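Local coordinates for protein O-methyltransferase family 2 (Planctopirus limnophila, PDB 5I2H) that probably transfers methyl groups from S-adenosyl-L-methionine to hydroxyl oxygens of small molecules and is bound here to the flavone apigenin, at residues 199-204 with 258-263; 207-212 with 236-241; 214-219 with 242-247; 222-227 with 249-254. All blocks are in the same frame, centred on the assembly; numbering follows the deposited sequence. Where two conformers were deposited one is given.

Interaction 1 (199-204 with 258-263)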
loop_
_atom_site.group_PDB
_atom_site.type_symbol
_atom_site.label_atom_id
_atom_site.label_comp_id
_atom_site.label_asym_id
_atom_site.label_seq_id
_atom_site.Cartn_x
_atom_site.Cartn_y
_atom_site.Cartn_z
ATOM N N VAL A 199 -0.331 -0.263 -41.668
ATOM C CA VAL A 199 -0.339 1.065 -41.067
ATOM C C VAL A 199 -0.945 0.932 -39.682
ATOM O O VAL A 199 -2.092 0.495 -39.542
ATOM C CB VAL A 199 -1.112 2.068 -41.932
ATOM C CG1 VAL A 199 -1.227 3.418 -41.223
ATOM C CG2 VAL A 199 -0.421 2.213 -43.309
ATOM N N LEU A 200 -0.166 1.277 -38.656
ATOM C CA LEU A 200 -0.597 1.215 -37.267
ATOM C C LEU A 200 -0.896 2.636 -36.806
ATOM O O LEU A 200 0.001 3.492 -36.807
ATOM C CB LEU A 200 0.494 0.590 -36.402
ATOM C CG LEU A 200 0.291 0.660 -34.878
ATOM C CD1 LEU A 200 -1.029 -0.036 -34.468
ATOM C CD2 LEU A 200 1.491 0.058 -34.121
ATOM N N LEU A 201 -2.153 2.889 -36.452
ATOM C CA LEU A 201 -2.611 4.166 -35.902
ATOM C C LEU A 201 -2.756 4.059 -34.394
ATOM O O LEU A 201 -3.489 3.198 -33.893
ATOM C CB LEU A 201 -3.965 4.569 -36.507
ATOM C CG LEU A 201 -4.732 5.740 -35.873
ATOM C CD1 LEU A 201 -3.971 7.066 -35.992
ATOM C CD2 LEU A 201 -6.156 5.862 -36.482
ATOM N N ASP A 202 -2.115 4.968 -33.678
ATOM C CA ASP A 202 -1.997 4.931 -32.218
ATOM C C ASP A 202 -2.805 6.126 -31.734
ATOM O O ASP A 202 -2.355 7.265 -31.858
ATOM C CB ASP A 202 -0.511 5.008 -31.858
ATOM C CG ASP A 202 -0.205 4.677 -30.430
ATOM O OD1 ASP A 202 -1.103 4.786 -29.580
ATOM O OD2 ASP A 202 0.992 4.345 -30.150
ATOM N N VAL A 203 -4.017 5.875 -31.245
ATOM C CA VAL A 203 -4.938 6.943 -30.861
ATOM C C VAL A 203 -4.710 7.303 -29.401
ATOM O O VAL A 203 -4.791 6.432 -28.522
ATOM C CB VAL A 203 -6.396 6.529 -31.123
ATOM C CG1 VAL A 203 -7.408 7.613 -30.576
ATOM C CG2 VAL A 203 -6.591 6.339 -32.633
ATOM N N ALA A 204 -4.387 8.573 -29.123
ATOM C CA ALA A 204 -4.279 9.080 -27.751
ATOM C C ALA A 204 -3.239 8.291 -26.960
ATOM O O ALA A 204 -3.350 8.132 -25.745
ATOM C CB ALA A 204 -5.646 9.062 -27.048
ATOM N N ASP A 258 -12.711 14.426 -34.910
ATOM C CA ASP A 258 -11.915 14.551 -36.116
ATOM C C ASP A 258 -11.751 13.181 -36.757
ATOM O O ASP A 258 -11.670 12.172 -36.047
ATOM C CB ASP A 258 -10.546 15.141 -35.793
ATOM C CG ASP A 258 -10.635 16.616 -35.369
ATOM O OD1 ASP A 258 -11.524 17.333 -35.870
ATOM O OD2 ASP A 258 -9.839 17.068 -34.517
ATOM N N PRO A 259 -11.675 13.115 -38.084
ATOM C CA PRO A 259 -11.568 11.809 -38.746
ATOM C C PRO A 259 -10.242 11.129 -38.436
ATOM O O PRO A 259 -9.172 11.746 -38.498
ATOM C CB PRO A 259 -11.689 12.151 -40.240
ATOM C CG PRO A 259 -11.328 13.627 -40.356
ATOM C CD PRO A 259 -11.700 14.247 -39.041
ATOM N N PHE A 260 -10.314 9.841 -38.124
ATOM C CA PHE A 260 -9.088 9.074 -38.008
ATOM C C PHE A 260 -8.516 8.858 -39.406
ATOM O O PHE A 260 -9.280 8.691 -40.379
ATOM C CB PHE A 260 -9.342 7.722 -37.352
ATOM C CG PHE A 260 -9.691 7.784 -35.867
ATOM C CD1 PHE A 260 -9.112 8.732 -35.004
ATOM C CD2 PHE A 260 -10.609 6.861 -35.326
ATOM C CE1 PHE A 260 -9.445 8.756 -33.651
ATOM C CE2 PHE A 260 -10.943 6.859 -33.974
ATOM C CZ PHE A 260 -10.370 7.798 -33.130
ATOM N N PRO A 261 -7.202 8.850 -39.547
ATOM C CA PRO A 261 -6.595 8.560 -40.857
ATOM C C PRO A 261 -6.743 7.085 -41.189
ATOM O O PRO A 261 -6.916 6.241 -40.279
ATOM C CB PRO A 261 -5.115 8.936 -40.650
ATOM C CG PRO A 261 -4.901 8.683 -39.186
ATOM C CD PRO A 261 -6.196 9.074 -38.492
ATOM N N PRO A 262 -6.675 6.734 -42.470
ATOM C CA PRO A 262 -6.736 5.318 -42.853
ATOM C C PRO A 262 -5.637 4.527 -42.169
ATOM O O PRO A 262 -4.491 4.969 -42.086
ATOM C CB PRO A 262 -6.540 5.353 -44.375
ATOM C CG PRO A 262 -6.997 6.703 -44.784
ATOM C CD PRO A 262 -6.572 7.613 -43.645
ATOM N N ALA A 263 -5.996 3.344 -41.692
ATOM C CA ALA A 263 -5.073 2.484 -40.967
ATOM C C ALA A 263 -5.533 1.044 -41.064
ATOM O O ALA A 263 -6.727 0.771 -41.209
ATOM C CB ALA A 263 -4.988 2.898 -39.496
#
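Strand 199-203 is a central strand of the parallel part of the Rossmann-like methyltransferase sheet, and loop 258-263 lies against one face of it. The two segments run roughly antiparallel, their end-to-end directions 147° apart. No hydrogen bond joins them; the contact is mainly between apolar side chains. V199, L201 and V203 point toward the loop. L201 CG is anti to the backbone N (chi1 169°), which sends its two methyls outward among the loop residues. L201 CD1 meets the P261 ring at CG, 3.7 Å away. L201 CD2 lies 3.8 Å from F260 CB. Closer to the backbone, L201 CB touches A263 CB at 3.6 Å. The loop carries the chain from edge strand 248-252 back over the sheet into strand 265-269, the neighbour of strand 199-203 on its other side, as the order of a Rossmann-like fold requires. I224 and F226 of strand 222-227 continue the same apolar face. V203 CG2 sits over one face of the F260 ring, 4.2 Å from its centroid, in a CH-pi contact. V203 CG1 lies 3.9 Å from F260 CE1. An alanine at F260 would remove this ring and would probably loosen the loop over V203, also losing the edge-to-face contact with F226 and the cation-pi contact with K286. At the far end V199 CG1 rests 3.7 Å from P262 O.

Interaction 2 (207-212 with 236-241)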
loop_
_atom_site.group_PDB
_atom_site.type_symbol
_atom_site.label_atom_id
_atom_site.label_comp_id
_atom_site.label_asym_id
_atom_site.label_seq_id
_atom_site.Cartn_x
_atom_site.Cartn_y
_atom_site.Cartn_z
ATOM N N SER A 207 3.540 9.899 -26.544
ATOM C CA SER A 207 4.795 9.174 -26.421
ATOM C C SER A 207 4.887 8.359 -27.705
ATOM O O SER A 207 5.917 8.427 -28.378
ATOM C CB SER A 207 4.891 8.294 -25.159
ATOM O OG SER A 207 4.537 6.930 -25.428
ATOM N N GLY A 208 3.814 7.635 -28.092
ATOM C CA GLY A 208 3.885 6.827 -29.299
ATOM C C GLY A 208 4.911 5.703 -29.232
ATOM O O GLY A 208 5.244 5.076 -30.253
ATOM N N ILE A 209 5.412 5.436 -28.027
ATOM C CA ILE A 209 6.504 4.482 -27.845
ATOM C C ILE A 209 6.087 3.087 -28.286
ATOM O O ILE A 209 6.903 2.340 -28.852
ATOM C CB ILE A 209 6.964 4.520 -26.383
ATOM C CG1 ILE A 209 7.758 5.820 -26.148
ATOM C CG2 ILE A 209 7.834 3.315 -26.021
ATOM C CD1 ILE A 209 7.932 6.134 -24.664
ATOM N N TYR A 210 4.824 2.695 -28.027
ATOM C CA TYR A 210 4.408 1.359 -28.448
ATOM C C TYR A 210 4.494 1.217 -29.958
ATOM O O TYR A 210 4.913 0.167 -30.467
ATOM C CB TYR A 210 2.998 1.036 -27.957
ATOM C CG TYR A 210 2.949 0.868 -26.447
ATOM C CD1 TYR A 210 3.230 -0.352 -25.848
ATOM C CD2 TYR A 210 2.625 1.936 -25.612
ATOM C CE1 TYR A 210 3.202 -0.498 -24.465
ATOM C CE2 TYR A 210 2.587 1.793 -24.225
ATOM C CZ TYR A 210 2.864 0.568 -23.659
ATOM O OH TYR A 210 2.840 0.412 -22.282
ATOM N N THR A 211 4.069 2.258 -30.687
ATOM C CA THR A 211 4.146 2.231 -32.145
ATOM C C THR A 211 5.589 2.225 -32.619
ATOM O O THR A 211 5.921 1.491 -33.558
ATOM C CB THR A 211 3.390 3.420 -32.723
ATOM O OG1 THR A 211 2.015 3.286 -32.350
ATOM C CG2 THR A 211 3.488 3.457 -34.248
HETATM N N MSE A 212 6.465 3.015 -31.977
HETATM C CA MSE A 212 7.870 3.017 -32.377
HETATM C C MSE A 212 8.492 1.622 -32.212
HETATM O O MSE A 212 9.246 1.191 -33.088
HETATM C CB MSE A 212 8.669 4.060 -31.600
HETATM C CG MSE A 212 8.149 5.458 -31.868
HETATM SE SE MSE A 212 8.922 6.648 -30.570
HETATM C CE MSE A 212 7.575 8.056 -30.844
ATOM N N ALA A 236 7.750 13.367 -31.461
ATOM C CA ALA A 236 8.683 13.756 -32.515
ATOM C C ALA A 236 10.120 13.518 -32.066
ATOM O O ALA A 236 10.951 13.015 -32.838
ATOM C CB ALA A 236 8.492 15.230 -32.881
ATOM N N GLU A 237 10.431 13.882 -30.814
ATOM C CA GLU A 237 11.775 13.658 -30.275
ATOM C C GLU A 237 12.095 12.169 -30.234
ATOM O O GLU A 237 13.170 11.722 -30.687
ATOM C CB GLU A 237 11.883 14.274 -28.870
ATOM C CG GLU A 237 13.147 13.870 -28.101
ATOM C CD GLU A 237 14.431 14.255 -28.856
ATOM O OE1 GLU A 237 14.414 15.246 -29.619
ATOM O OE2 GLU A 237 15.453 13.562 -28.720
ATOM N N LEU A 238 11.160 11.378 -29.695
ATOM C CA LEU A 238 11.447 9.957 -29.515
ATOM C C LEU A 238 11.509 9.217 -30.848
ATOM O O LEU A 238 12.300 8.271 -30.993
ATOM C CB LEU A 238 10.413 9.325 -28.571
ATOM C CG LEU A 238 10.378 9.943 -27.171
ATOM C CD1 LEU A 238 9.306 9.238 -26.374
ATOM C CD2 LEU A 238 11.780 9.839 -26.507
ATOM N N ALA A 239 10.728 9.657 -31.842
ATOM C CA ALA A 239 10.826 9.066 -33.175
ATOM C C ALA A 239 12.211 9.266 -33.762
ATOM O O ALA A 239 12.724 8.388 -34.461
ATOM C CB ALA A 239 9.785 9.671 -34.126
ATOM N N GLU A 240 12.829 10.427 -33.508
ATOM C CA GLU A 240 14.204 10.629 -33.968
ATOM C C GLU A 240 15.171 9.709 -33.236
ATOM O O GLU A 240 16.062 9.103 -33.855
ATOM C CB GLU A 240 14.638 12.093 -33.794
ATOM C CG GLU A 240 13.796 13.109 -34.544
ATOM C CD GLU A 240 14.087 13.206 -36.022
ATOM O OE1 GLU A 240 14.960 12.452 -36.541
ATOM O OE2 GLU A 240 13.454 14.088 -36.666
ATOM N N GLN A 241 15.012 9.580 -31.920
ATOM C CA GLN A 241 15.921 8.738 -31.164
ATOM C C GLN A 241 15.852 7.292 -31.620
ATOM O O GLN A 241 16.886 6.621 -31.705
ATOM C CB GLN A 241 15.604 8.822 -29.680
ATOM C CG GLN A 241 15.897 10.170 -29.056
ATOM C CD GLN A 241 15.595 10.152 -27.580
ATOM O OE1 GLN A 241 15.597 9.084 -26.956
ATOM N NE2 GLN A 241 15.331 11.325 -27.006
#
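Segment 207-212 leaves a glycine-rich loop and enters helix 209-217, while segment 236-241 is the last part of helix 229-241. The nearest backbones are those of M212 and A239, with CA atoms 6.8 Å apart. G208 holds the N-cap position with positive phi (64°), and M212 N bonds to G208 O in the first helical turn. S207 OG accepts from I209 N at 3.1 Å, which makes an ST turn at the helix start. The loop follows strand 199-203, where related methyltransferases carry their glycine-rich AdoMet-binding motif. M212, a selenomethionine in this crystal, and L238 carry the contact. The M212 chain is extended beyond CG, so the tip reaches across to the other helix. M212 SE lies 3.7 Å from L238 CB, and the two side chains cross at about a right angle. M212 CE goes further and comes within 3.7 Å of A239 N. Further out, L238 CD1 touches I209 CG1 at 3.8 Å. I209 in turn packs on A166 and W170 of helix 154-179. Along the second helix Q241 NE2 donates to E237 OE2 at 2.8 Å, almost straight, on the anti lone pair. No hydrogen bond crosses between the segments. The helices are therefore held here by dispersion and close fit around the M212 thioether position, where selenium replaces the natural sulphur, while the polar bonds order each segment separately.

Interaction 3 (214-219 with 242-247)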
loop_
_atom_site.group_PDB
_atom_site.type_symbol
_atom_site.label_atom_id
_atom_site.label_comp_id
_atom_site.label_asym_id
_atom_site.label_seq_id
_atom_site.Cartn_x
_atom_site.Cartn_y
_atom_site.Cartn_z
ATOM N N VAL A 214 6.849 -1.269 -32.410
ATOM C CA VAL A 214 6.307 -2.087 -33.496
ATOM C C VAL A 214 7.018 -1.767 -34.807
ATOM O O VAL A 214 7.370 -2.670 -35.585
ATOM C CB VAL A 214 4.784 -1.869 -33.597
ATOM C CG1 VAL A 214 4.221 -2.488 -34.883
ATOM C CG2 VAL A 214 4.113 -2.476 -32.363
ATOM N N LEU A 215 7.277 -0.486 -35.062
ATOM C CA LEU A 215 7.934 -0.135 -36.323
ATOM C C LEU A 215 9.371 -0.648 -36.390
ATOM O O LEU A 215 9.854 -0.942 -37.494
ATOM C CB LEU A 215 7.935 1.383 -36.540
ATOM C CG LEU A 215 6.563 2.032 -36.760
ATOM C CD1 LEU A 215 6.726 3.557 -37.017
ATOM C CD2 LEU A 215 5.763 1.348 -37.881
ATOM N N GLN A 216 10.090 -0.721 -35.254
ATOM C CA GLN A 216 11.408 -1.366 -35.291
ATOM C C GLN A 216 11.290 -2.859 -35.562
ATOM O O GLN A 216 12.153 -3.444 -36.239
ATOM C CB GLN A 216 12.176 -1.129 -33.988
ATOM C CG GLN A 216 12.523 0.325 -33.715
ATOM C CD GLN A 216 13.524 0.423 -32.595
ATOM O OE1 GLN A 216 13.694 -0.537 -31.833
ATOM N NE2 GLN A 216 14.215 1.562 -32.489
ATOM N N LYS A 217 10.243 -3.494 -35.060
ATOM C CA LYS A 217 10.075 -4.918 -35.301
ATOM C C LYS A 217 9.682 -5.204 -36.746
ATOM O O LYS A 217 10.057 -6.246 -37.299
ATOM C CB LYS A 217 9.016 -5.480 -34.366
ATOM C CG LYS A 217 8.762 -6.964 -34.633
ATOM C CD LYS A 217 8.173 -7.642 -33.471
ATOM C CE LYS A 217 8.485 -9.147 -33.568
ATOM N NZ LYS A 217 9.918 -9.475 -33.226
ATOM N N TYR A 218 8.918 -4.298 -37.359
ATOM C CA TYR A 218 8.313 -4.504 -38.672
ATOM C C TYR A 218 8.782 -3.371 -39.577
ATOM O O TYR A 218 8.094 -2.347 -39.725
ATOM C CB TYR A 218 6.792 -4.543 -38.571
ATOM C CG TYR A 218 6.231 -5.759 -37.866
ATOM C CD1 TYR A 218 6.209 -7.003 -38.494
ATOM C CD2 TYR A 218 5.715 -5.663 -36.582
ATOM C CE1 TYR A 218 5.683 -8.112 -37.869
ATOM C CE2 TYR A 218 5.181 -6.774 -35.943
ATOM C CZ TYR A 218 5.173 -7.992 -36.584
ATOM O OH TYR A 218 4.633 -9.092 -35.946
ATOM N N PRO A 219 9.945 -3.519 -40.203
ATOM C CA PRO A 219 10.523 -2.415 -40.997
ATOM C C PRO A 219 9.678 -1.972 -42.193
ATOM O O PRO A 219 9.920 -0.877 -42.734
ATOM C CB PRO A 219 11.862 -2.996 -41.460
ATOM C CG PRO A 219 12.146 -4.111 -40.511
ATOM C CD PRO A 219 10.834 -4.687 -40.125
ATOM N N THR A 242 14.641 6.788 -31.901
ATOM C CA THR A 242 14.463 5.380 -32.235
ATOM C C THR A 242 14.642 5.125 -33.727
ATOM O O THR A 242 14.530 3.972 -34.157
ATOM C CB THR A 242 13.078 4.868 -31.782
ATOM O OG1 THR A 242 12.053 5.691 -32.360
ATOM C CG2 THR A 242 12.960 4.892 -30.238
ATOM N N GLY A 243 14.927 6.165 -34.521
ATOM C CA GLY A 243 15.231 5.987 -35.929
ATOM C C GLY A 243 14.066 5.581 -36.808
ATOM O O GLY A 243 14.291 5.044 -37.893
ATOM N N VAL A 244 12.825 5.832 -36.383
ATOM C CA VAL A 244 11.652 5.476 -37.174
ATOM C C VAL A 244 10.931 6.716 -37.690
ATOM O O VAL A 244 9.833 6.608 -38.265
ATOM C CB VAL A 244 10.694 4.562 -36.390
ATOM C CG1 VAL A 244 11.414 3.247 -35.995
ATOM C CG2 VAL A 244 10.145 5.309 -35.182
ATOM N N ARG A 245 11.549 7.887 -37.540
ATOM C CA ARG A 245 10.910 9.153 -37.903
ATOM C C ARG A 245 10.372 9.165 -39.338
ATOM O O ARG A 245 9.294 9.726 -39.602
ATOM C CB ARG A 245 11.936 10.266 -37.697
ATOM C CG ARG A 245 11.678 11.590 -38.337
ATOM C CD ARG A 245 10.725 12.345 -37.518
ATOM N NE ARG A 245 9.376 12.028 -37.920
ATOM C CZ ARG A 245 8.336 12.769 -37.593
ATOM N NH1 ARG A 245 7.100 12.430 -38.014
ATOM N NH2 ARG A 245 8.554 13.835 -36.831
ATOM N N ASP A 246 11.112 8.572 -40.275
ATOM C CA ASP A 246 10.695 8.624 -41.666
ATOM C C ASP A 246 9.477 7.742 -41.942
ATOM O O ASP A 246 8.838 7.903 -42.996
ATOM C CB ASP A 246 11.873 8.245 -42.574
ATOM C CG ASP A 246 12.993 9.310 -42.596
ATOM O OD1 ASP A 246 12.721 10.513 -42.411
ATOM O OD2 ASP A 246 14.164 8.937 -42.819
ATOM N N ARG A 247 9.108 6.855 -41.014
ATOM C CA ARG A 247 7.968 5.966 -41.204
ATOM C C ARG A 247 6.856 6.281 -40.213
ATOM O O ARG A 247 5.928 5.476 -40.035
ATOM C CB ARG A 247 8.387 4.495 -41.098
ATOM C CG ARG A 247 9.299 4.027 -42.204
ATOM C CD ARG A 247 9.502 2.527 -42.109
ATOM N NE ARG A 247 10.381 2.125 -40.997
ATOM C CZ ARG A 247 10.081 1.226 -40.056
ATOM N NH1 ARG A 247 8.888 0.598 -40.033
ATOM N NH2 ARG A 247 11.001 0.934 -39.136
#
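R247 has CG anti to its carbonyl carbon (chi1 -67°) and bends at chi3 (-74°), which turns the guanidinium onto the end of helix 209-217. Q216 instead stays extended beyond CG (chi2 -167°), which carries its amide across to T242. R247 grips L215 O end-on with two nitrogens. R247 NH2 donates to L215 O at 2.7 Å, and R247 NH1 to the same L215 O at 3.1 Å. L215 O lies in the guanidinium plane, but both donors stand above the carbonyl plane. A weak bond runs from NH1 to Y218 O, and NH1 also bonds W221 O. P219 O sits over one face of the guanidinium and is not bonded to it. The L215 side chain slides past R247 in the opposite direction, with L215 CB 3.7 Å from R247 NH1. Between the polar groups V244 CG1 packs on L215 CB at 4.0 Å and on Q216 CG at 3.9 Å. Q216 NE2 donates to T242 O at 2.9 Å, on a lone pair in the carbonyl plane. The Q216 amide also bonds K7 O and A9 N near the N terminus. G243 ends helix 229-241 in a Schellman motif. Four residues after L215 the chain has P219, which has no N-H to give. The arginine thus serves the last-turn carbonyl, and its positive charge is likely to be favoured by the C-terminal helix end.

Interaction 4 (222-227 with 249-254). With EDO (1,2-ethanediol), chain F.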
loop_
_atom_site.group_PDB
_atom_site.type_symbol
_atom_site.label_atom_id
_atom_site.label_comp_id
_atom_site.label_asym_id
_atom_site.label_seq_id
_atom_site.Cartn_x
_atom_site.Cartn_y
_atom_site.Cartn_z
ATOM N N ARG A 222 4.196 1.314 -41.374
ATOM C CA ARG A 222 4.180 2.746 -41.111
ATOM C C ARG A 222 3.287 3.004 -39.911
ATOM O O ARG A 222 2.333 2.270 -39.655
ATOM C CB ARG A 222 3.661 3.594 -42.306
ATOM C CG ARG A 222 4.601 3.633 -43.494
ATOM C CD ARG A 222 4.145 4.648 -44.576
ATOM N NE ARG A 222 3.944 6.036 -44.126
ATOM C CZ ARG A 222 4.866 7.003 -44.211
ATOM N NH1 ARG A 222 6.075 6.740 -44.697
ATOM N NH2 ARG A 222 4.579 8.241 -43.814
ATOM N N GLY A 223 3.586 4.065 -39.185
ATOM C CA GLY A 223 2.856 4.393 -37.981
ATOM C C GLY A 223 2.305 5.800 -38.038
ATOM O O GLY A 223 2.841 6.671 -38.720
ATOM N N ILE A 224 1.222 6.007 -37.305
ATOM C CA ILE A 224 0.592 7.310 -37.179
ATOM C C ILE A 224 0.269 7.508 -35.704
ATOM O O ILE A 224 -0.418 6.678 -35.101
ATOM C CB ILE A 224 -0.687 7.429 -38.023
ATOM C CG1 ILE A 224 -0.395 7.154 -39.514
ATOM C CG2 ILE A 224 -1.311 8.789 -37.794
ATOM C CD1 ILE A 224 -1.658 7.074 -40.370
ATOM N N ILE A 225 0.786 8.572 -35.108
ATOM C CA ILE A 225 0.391 8.958 -33.764
ATOM C C ILE A 225 -0.648 10.062 -33.877
ATOM O O ILE A 225 -0.383 11.116 -34.479
ATOM C CB ILE A 225 1.587 9.456 -32.940
ATOM C CG1 ILE A 225 2.804 8.518 -33.111
ATOM C CG2 ILE A 225 1.156 9.681 -31.483
ATOM C CD1 ILE A 225 2.540 7.051 -32.686
ATOM N N PHE A 226 -1.799 9.856 -33.249
ATOM C CA PHE A 226 -2.908 10.814 -33.243
ATOM C C PHE A 226 -3.094 11.294 -31.807
ATOM O O PHE A 226 -3.376 10.484 -30.923
ATOM C CB PHE A 226 -4.163 10.108 -33.777
ATOM C CG PHE A 226 -5.400 10.969 -33.880
ATOM C CD1 PHE A 226 -6.100 11.363 -32.739
ATOM C CD2 PHE A 226 -5.952 11.280 -35.118
ATOM C CE1 PHE A 226 -7.262 12.111 -32.833
ATOM C CE2 PHE A 226 -7.128 12.022 -35.214
ATOM C CZ PHE A 226 -7.777 12.445 -34.078
ATOM N N ASP A 227 -2.884 12.590 -31.545
ATOM C CA ASP A 227 -2.983 13.075 -30.165
ATOM C C ASP A 227 -3.042 14.608 -30.184
ATOM O O ASP A 227 -3.102 15.222 -31.252
ATOM C CB ASP A 227 -1.819 12.552 -29.309
ATOM C CG ASP A 227 -2.224 12.348 -27.851
ATOM O OD1 ASP A 227 -2.960 13.204 -27.314
ATOM O OD2 ASP A 227 -1.825 11.346 -27.242
ATOM N N GLU A 249 4.078 9.380 -38.858
ATOM C CA GLU A 249 3.432 10.678 -38.993
ATOM C C GLU A 249 2.789 11.030 -37.668
ATOM O O GLU A 249 2.290 10.143 -36.969
ATOM C CB GLU A 249 2.349 10.689 -40.045
ATOM C CG GLU A 249 2.795 10.322 -41.413
ATOM C CD GLU A 249 1.621 10.115 -42.381
ATOM O OE1 GLU A 249 0.425 10.350 -42.032
ATOM O OE2 GLU A 249 1.918 9.680 -43.493
ATOM N N LEU A 250 2.774 12.323 -37.363
ATOM C CA LEU A 250 2.188 12.864 -36.139
ATOM C C LEU A 250 1.014 13.753 -36.529
ATOM O O LEU A 250 1.197 14.750 -37.236
ATOM C CB LEU A 250 3.224 13.664 -35.342
ATOM C CG LEU A 250 4.554 12.941 -35.128
ATOM C CD1 LEU A 250 5.604 13.878 -34.457
ATOM C CD2 LEU A 250 4.371 11.640 -34.336
ATOM N N HIS A 251 -0.184 13.385 -36.084
ATOM C CA HIS A 251 -1.402 14.116 -36.405
ATOM C C HIS A 251 -2.066 14.643 -35.146
ATOM O O HIS A 251 -2.385 13.865 -34.232
ATOM C CB HIS A 251 -2.388 13.236 -37.158
ATOM C CG HIS A 251 -1.904 12.826 -38.497
ATOM N ND1 HIS A 251 -2.483 13.281 -39.657
ATOM C CD2 HIS A 251 -0.868 12.050 -38.872
ATOM C CE1 HIS A 251 -1.849 12.752 -40.693
ATOM N NE2 HIS A 251 -0.866 12.000 -40.241
ATOM N N ALA A 252 -2.295 15.958 -35.119
ATOM C CA ALA A 252 -3.048 16.587 -34.048
ATOM C C ALA A 252 -4.527 16.413 -34.339
ATOM O O ALA A 252 -4.984 16.611 -35.473
ATOM C CB ALA A 252 -2.693 18.077 -33.925
ATOM N N GLY A 253 -5.276 16.026 -33.326
ATOM C CA GLY A 253 -6.694 15.908 -33.555
ATOM C C GLY A 253 -7.404 15.571 -32.272
ATOM O O GLY A 253 -6.787 15.200 -31.262
ATOM N N ASP A 254 -8.708 15.729 -32.342
ATOM C CA ASP A 254 -9.628 15.427 -31.261
ATOM C C ASP A 254 -10.271 14.099 -31.637
ATOM O O ASP A 254 -10.990 14.018 -32.647
ATOM C CB ASP A 254 -10.661 16.551 -31.134
ATOM C CG ASP A 254 -11.728 16.285 -30.064
ATOM O OD1 ASP A 254 -11.993 15.126 -29.696
ATOM O OD2 ASP A 254 -12.347 17.271 -29.603
HETATM C C1 EDO F . -8.323 13.268 -27.744
HETATM O O1 EDO F . -9.431 14.127 -27.959
HETATM C C2 EDO F . -7.428 13.265 -28.964
HETATM O O2 EDO F . -6.282 12.597 -28.476
HETATM O O HOH W 1 0.633 6.521 -43.435
#
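I225 O is gripped twice, by the N-H of H251 and by a CA-H contact from L250. H251 N donates to I225 O at 2.8 Å, almost straight (179°) and nearly along the C=O axis. Four more backbone bonds continue the parallel ladder, from E249 N to G223 O at one end to G253 N and D227 O at the other. Beside the ladder the E249 carboxylate is shared. E249 OE2 forms a salt bridge with R222 NH2 at 3.0 Å, the guanidinium and carboxylate planes 61° apart. E249 OE1 accepts from H251 NE2 at 2.8 Å, close to the imidazole plane. Both oxygens use anti lone pairs. I224 CG2 packs on H251 CD2 at 3.5 Å. An alanine at E249 would remove both bonds and would probably let the R222 and H251 side chains drift. On the opposite face I225 CG1 meets L250 CD2 at 3.7 Å. G253 N lies over one face of the F226 ring. Strands 222-227 and 248-252 form a beta-alpha-beta unit with helix 229-241, which packs on I225 and L250, while strand 199-203 borders the other edge of strand 222-227.

Overall arrangement
After the N-terminal helices the chain lays down strand 199-203, helix 209-217 and strand 222-227. Helix 229-241 then returns to helix 209-217 and closes interaction 2. The turn 242-247 closes interaction 3 at the far end of the same helix. Strand 248-252 pairs with strand 222-227 and closes interaction 4. Loop 258-263 comes last and closes interaction 1, whose loop encloses the other three. Interactions 2, 3 and 4 cross one another in sequence. D202 OD2 to T211 OG1 links interactions 1 and 2, and R247 O to G223 N links 3 and 4. Interactions 2 and 3 join helix 209-217 to helix 229-241 and its following turn, interaction 4 joins the edge strand to its neighbour, and interaction 1 lays the loop against strand 199-203.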